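Local coordinates for protein CG5036 (Drosophila melanogaster, PDB 4IGU) that probably acts as a regulator of G-protein signalling, its RGS domain binding G alpha subunits and stimulating their GTPase activity, at residues 89-101 / 110-122. Residues are numbered along the deposited sequence; the frame is centred on the assembly and turned at random.
Sequences EVSLDSRVREIVN and HTFDEAQIQIYTL
Val90 opens the contact by setting CB against Ile119 CD1, 3.7 Å away, where the loop ahead of helix 94-103 meets helix 113-132 in the all-helical RGS domain. Residues 94-101 and 113-122 run roughly antiparallel, their N-to-C directions 144° apart. Leu92 then lays both methyls on Ala115 CB, CD2 at 3.6 Å. Asp93, the N-cap, ties the helix start to Gln118 twice. Asp93 N donates a nearly straight bond to Gln118 OE1 (3.2 Å). Gln118 NE2 reaches Asp93 OD2 from above the carboxylate plane, a more bent bond of 3.1 Å. OD1 meanwhile caps the helix by accepting from Val96 N. Replacing Gln118 with an alanine would probably leave Asp93 N and OD2 without these mates, the carboxylate then held here only through OD1 and Val96 N. Toward the surface, Arg95 NH1 forms a salt bridge with Glu114 OE2, which lies in the guanidinium plane. Val96, with CG1 anti to its own N (chi1 168°), rests that methyl on the Ala115 backbone and turns CG2 to the Gln118 amide. One turn on, Ile99 CD1 touches Glu114 OE1. Deeper in, Val100 CG1 approaches the Phe112 ring, whose other neighbours include Cys58 and Ile77, and sits 3.8 Å from Phe112 CE1.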
loop_
_atom_site.group_PDB
_atom_site.type_symbol
_atom_site.label_atom_id
_atom_site.label_comp_id
_atom_site.label_asym_id
_atom_site.label_seq_id
_atom_site.Cartn_x
_atom_site.Cartn_y
_atom_site.Cartn_z
ATOM N N GLU A 89 9.424 -1.926 10.135
ATOM C CA GLU A 89 8.523 -2.998 9.743
ATOM C C GLU A 89 7.062 -2.553 9.786
ATOM O O GLU A 89 6.702 -1.640 10.540
ATOM C CB GLU A 89 8.753 -4.244 10.610
ATOM C CG GLU A 89 8.314 -4.102 12.056
ATOM C CD GLU A 89 9.088 -5.019 12.996
ATOM O OE1 GLU A 89 8.575 -5.305 14.101
ATOM O OE2 GLU A 89 10.212 -5.442 12.633
ATOM N N VAL A 90 6.230 -3.189 8.961
ATOM C CA VAL A 90 4.789 -3.006 9.045
ATOM C C VAL A 90 4.295 -3.654 10.344
ATOM O O VAL A 90 4.920 -4.586 10.855
ATOM C CB VAL A 90 4.054 -3.610 7.833
ATOM C CG1 VAL A 90 4.394 -2.854 6.551
ATOM C CG2 VAL A 90 4.379 -5.105 7.683
ATOM N N SER A 91 3.184 -3.159 10.877
ATOM C CA SER A 91 2.682 -3.625 12.166
ATOM C C SER A 91 1.772 -4.833 11.977
ATOM O O SER A 91 0.702 -4.713 11.383
ATOM C CB SER A 91 1.913 -2.509 12.887
ATOM O OG SER A 91 2.657 -1.303 12.912
ATOM N N LEU A 92 2.200 -5.990 12.484
ATOM C CA LEU A 92 1.416 -7.220 12.379
ATOM C C LEU A 92 1.264 -7.838 13.764
ATOM O O LEU A 92 2.215 -7.834 14.547
ATOM C CB LEU A 92 2.106 -8.226 11.447
ATOM C CG LEU A 92 2.445 -7.778 10.019
ATOM C CD1 LEU A 92 3.255 -8.838 9.287
ATOM C CD2 LEU A 92 1.186 -7.459 9.248
ATOM N N ASP A 93 0.084 -8.375 14.071
ATOM C CA ASP A 93 -0.113 -9.048 15.358
ATOM C C ASP A 93 0.572 -10.424 15.357
ATOM O O ASP A 93 0.924 -10.941 14.299
ATOM C CB ASP A 93 -1.608 -9.138 15.727
ATOM C CG ASP A 93 -2.439 -9.904 14.691
ATOM O OD1 ASP A 93 -2.009 -10.988 14.243
ATOM O OD2 ASP A 93 -3.530 -9.420 14.320
ATOM N N SER A 94 0.763 -11.024 16.530
ATOM C CA SER A 94 1.507 -12.274 16.589
ATOM C C SER A 94 0.810 -13.426 15.859
ATOM O O SER A 94 1.474 -14.310 15.329
ATOM C CB SER A 94 1.841 -12.652 18.034
ATOM O OG SER A 94 0.675 -12.726 18.829
ATOM N N ARG A 95 -0.517 -13.421 15.814
ATOM C CA ARG A 95 -1.228 -14.448 15.053
ATOM C C ARG A 95 -0.838 -14.421 13.570
ATOM O O ARG A 95 -0.554 -15.464 12.963
ATOM C CB ARG A 95 -2.740 -14.271 15.189
ATOM C CG ARG A 95 -3.554 -15.453 14.645
ATOM C CD ARG A 95 -5.047 -15.114 14.540
ATOM N NE ARG A 95 -5.281 -14.024 13.594
ATOM C CZ ARG A 95 -5.406 -14.175 12.275
ATOM N NH1 ARG A 95 -5.607 -13.113 11.508
ATOM N NH2 ARG A 95 -5.340 -15.381 11.718
ATOM N N VAL A 96 -0.829 -13.230 12.984
ATOM C CA VAL A 96 -0.493 -13.096 11.564
ATOM C C VAL A 96 1.003 -13.344 11.311
ATOM O O VAL A 96 1.385 -13.963 10.313
ATOM C CB VAL A 96 -0.930 -11.713 11.032
ATOM C CG1 VAL A 96 -0.330 -11.427 9.640
ATOM C CG2 VAL A 96 -2.453 -11.632 11.007
ATOM N N ARG A 97 1.859 -12.855 12.200
ATOM C CA ARG A 97 3.299 -13.083 12.028
ATOM C C ARG A 97 3.648 -14.570 11.992
ATOM O O ARG A 97 4.487 -15.006 11.195
ATOM C CB ARG A 97 4.105 -12.398 13.136
ATOM C CG ARG A 97 4.269 -10.906 12.941
ATOM C CD ARG A 97 5.221 -10.303 13.977
ATOM N NE ARG A 97 5.855 -9.104 13.441
ATOM C CZ ARG A 97 7.042 -9.082 12.834
ATOM N NH1 ARG A 97 7.766 -10.193 12.693
ATOM N NH2 ARG A 97 7.513 -7.932 12.373
ATOM N N GLU A 98 2.994 -15.342 12.854
ATOM C CA GLU A 98 3.237 -16.775 12.944
ATOM C C GLU A 98 2.771 -17.497 11.692
ATOM O O GLU A 98 3.420 -18.445 11.244
ATOM C CB GLU A 98 2.543 -17.360 14.178
ATOM C CG GLU A 98 3.200 -16.975 15.486
ATOM C CD GLU A 98 4.678 -17.368 15.523
ATOM O OE1 GLU A 98 5.028 -18.444 14.982
ATOM O OE2 GLU A 98 5.487 -16.598 16.089
ATOM N N ILE A 99 1.644 -17.052 11.132
ATOM C CA ILE A 99 1.135 -17.621 9.887
ATOM C C ILE A 99 2.103 -17.374 8.735
ATOM O O ILE A 99 2.427 -18.301 7.989
ATOM C CB ILE A 99 -0.263 -17.066 9.515
ATOM C CG1 ILE A 99 -1.311 -17.546 10.520
ATOM C CG2 ILE A 99 -0.654 -17.517 8.112
ATOM C CD1 ILE A 99 -2.697 -16.914 10.350
ATOM N N VAL A 100 2.555 -16.127 8.591
ATOM C CA VAL A 100 3.520 -15.764 7.552
ATOM C C VAL A 100 4.838 -16.548 7.701
ATOM O O VAL A 100 5.364 -17.079 6.714
ATOM C CB VAL A 100 3.778 -14.241 7.536
ATOM C CG1 VAL A 100 4.913 -13.885 6.580
ATOM C CG2 VAL A 100 2.503 -13.509 7.142
ATOM N N ASN A 101 5.354 -16.645 8.925
ATOM C CA ASN A 101 6.569 -17.430 9.182
ATOM C C ASN A 101 6.428 -18.854 8.692
ATOM O O ASN A 101 7.316 -19.393 8.025
ATOM C CB ASN A 101 6.916 -17.459 10.679
ATOM C CG ASN A 101 7.413 -16.131 11.187
ATOM O OD1 ASN A 101 7.619 -15.198 10.413
ATOM N ND2 ASN A 101 7.620 -16.033 12.502
ATOM N N HIS A 110 0.423 -16.558 -2.162
ATOM C CA HIS A 110 -0.525 -16.175 -1.125
ATOM C C HIS A 110 0.081 -16.214 0.268
ATOM O O HIS A 110 -0.651 -16.089 1.261
ATOM C CB HIS A 110 -1.771 -17.074 -1.186
ATOM C CG HIS A 110 -2.590 -16.876 -2.421
ATOM N ND1 HIS A 110 -3.549 -15.890 -2.527
ATOM C CD2 HIS A 110 -2.596 -17.536 -3.604
ATOM C CE1 HIS A 110 -4.112 -15.953 -3.722
ATOM N NE2 HIS A 110 -3.548 -16.939 -4.396
ATOM N N THR A 111 1.402 -16.367 0.343
ATOM C CA THR A 111 2.116 -16.384 1.629
ATOM C C THR A 111 1.760 -15.208 2.542
ATOM O O THR A 111 1.549 -15.381 3.754
ATOM C CB THR A 111 3.649 -16.453 1.392
ATOM O OG1 THR A 111 3.984 -17.788 0.983
ATOM C CG2 THR A 111 4.434 -16.110 2.647
ATOM N N PHE A 112 1.663 -14.011 1.966
ATOM C CA PHE A 112 1.419 -12.818 2.787
ATOM C C PHE A 112 -0.034 -12.351 2.856
ATOM O O PHE A 112 -0.302 -11.263 3.388
ATOM C CB PHE A 112 2.279 -11.655 2.282
ATOM C CG PHE A 112 3.748 -11.967 2.242
ATOM C CD1 PHE A 112 4.512 -11.887 3.392
ATOM C CD2 PHE A 112 4.359 -12.361 1.060
ATOM C CE1 PHE A 112 5.874 -12.178 3.366
ATOM C CE2 PHE A 112 5.725 -12.659 1.027
ATOM C CZ PHE A 112 6.473 -12.570 2.175
ATOM N N ASP A 113 -0.969 -13.134 2.326
ATOM C CA ASP A 113 -2.361 -12.677 2.284
ATOM C C ASP A 113 -2.895 -12.085 3.595
ATOM O O ASP A 113 -3.462 -10.994 3.594
ATOM C CB ASP A 113 -3.284 -13.771 1.757
ATOM C CG ASP A 113 -3.205 -13.898 0.262
ATOM O OD1 ASP A 113 -2.292 -13.270 -0.307
ATOM O OD2 ASP A 113 -4.038 -14.615 -0.337
ATOM N N GLU A 114 -2.697 -12.784 4.708
ATOM C CA GLU A 114 -3.189 -12.302 5.995
ATOM C C GLU A 114 -2.571 -10.962 6.387
ATOM O O GLU A 114 -3.257 -10.086 6.922
ATOM C CB GLU A 114 -2.936 -13.349 7.093
ATOM C CG GLU A 114 -3.677 -14.651 6.872
ATOM C CD GLU A 114 -4.775 -14.897 7.898
ATOM O OE1 GLU A 114 -5.026 -16.083 8.209
ATOM O OE2 GLU A 114 -5.389 -13.915 8.383
ATOM N N ALA A 115 -1.277 -10.792 6.126
ATOM C CA ALA A 115 -0.622 -9.539 6.475
ATOM C C ALA A 115 -1.051 -8.448 5.506
ATOM O O ALA A 115 -1.295 -7.304 5.912
ATOM C CB ALA A 115 0.910 -9.694 6.491
ATOM N N GLN A 116 -1.145 -8.786 4.223
ATOM C CA GLN A 116 -1.511 -7.777 3.225
ATOM C C GLN A 116 -2.889 -7.187 3.532
ATOM O O GLN A 116 -3.080 -5.970 3.467
ATOM C CB GLN A 116 -1.471 -8.360 1.807
ATOM C CG GLN A 116 -1.818 -7.341 0.712
ATOM C CD GLN A 116 -1.916 -7.963 -0.674
ATOM O OE1 GLN A 116 -2.152 -9.166 -0.814
ATOM N NE2 GLN A 116 -1.749 -7.143 -1.705
ATOM N N ILE A 117 -3.836 -8.045 3.911
ATOM C CA ILE A 117 -5.184 -7.589 4.264
ATOM C C ILE A 117 -5.171 -6.688 5.497
ATOM O O ILE A 117 -5.827 -5.641 5.535
ATOM C CB ILE A 117 -6.121 -8.776 4.533
ATOM C CG1 ILE A 117 -6.285 -9.626 3.278
ATOM C CG2 ILE A 117 -7.480 -8.290 5.016
ATOM C CD1 ILE A 117 -6.972 -10.964 3.548
ATOM N N GLN A 118 -4.435 -7.107 6.516
ATOM C CA GLN A 118 -4.311 -6.328 7.742
ATOM C C GLN A 118 -3.740 -4.936 7.442
ATOM O O GLN A 118 -4.216 -3.916 7.963
ATOM C CB GLN A 118 -3.410 -7.096 8.712
ATOM C CG GLN A 118 -3.364 -6.570 10.129
ATOM C CD GLN A 118 -3.054 -7.671 11.141
ATOM O OE1 GLN A 118 -1.922 -7.799 11.626
ATOM N NE2 GLN A 118 -4.066 -8.468 11.467
ATOM N N ILE A 119 -2.739 -4.882 6.574
ATOM C CA ILE A 119 -2.146 -3.599 6.205
ATOM C C ILE A 119 -3.070 -2.757 5.295
ATOM O O ILE A 119 -3.144 -1.533 5.443
ATOM C CB ILE A 119 -0.745 -3.776 5.576
ATOM C CG1 ILE A 119 0.200 -4.476 6.563
ATOM C CG2 ILE A 119 -0.170 -2.424 5.144
ATOM C CD1 ILE A 119 0.315 -3.770 7.892
ATOM N N TYR A 120 -3.780 -3.395 4.368
ATOM C CA TYR A 120 -4.779 -2.667 3.573
ATOM C C TYR A 120 -5.879 -2.066 4.460
ATOM O O TYR A 120 -6.313 -0.936 4.242
ATOM C CB TYR A 120 -5.398 -3.579 2.507
ATOM C CG TYR A 120 -6.383 -2.896 1.568
ATOM C CD1 TYR A 120 -7.734 -2.778 1.900
ATOM C CD2 TYR A 120 -5.970 -2.401 0.337
ATOM C CE1 TYR A 120 -8.640 -2.167 1.034
ATOM C CE2 TYR A 120 -6.868 -1.792 -0.538
ATOM C CZ TYR A 120 -8.198 -1.670 -0.179
ATOM O OH TYR A 120 -9.087 -1.064 -1.052
ATOM N N THR A 121 -6.327 -2.831 5.456
ATOM C CA THR A 121 -7.373 -2.384 6.370
ATOM C C THR A 121 -6.863 -1.213 7.210
ATOM O O THR A 121 -7.598 -0.263 7.505
ATOM C CB THR A 121 -7.832 -3.537 7.292
ATOM O OG1 THR A 121 -8.355 -4.610 6.494
ATOM C CG2 THR A 121 -8.902 -3.065 8.282
ATOM N N LEU A 122 -5.587 -1.286 7.575
ATOM C CA LEU A 122 -4.922 -0.227 8.319
ATOM C C LEU A 122 -4.910 1.088 7.532
ATOM O O LEU A 122 -5.323 2.129 8.044
ATOM C CB LEU A 122 -3.494 -0.678 8.639
ATOM C CG LEU A 122 -2.530 0.253 9.364
ATOM C CD1 LEU A 122 -3.223 0.837 10.553
ATOM C CD2 LEU A 122 -1.300 -0.515 9.801
#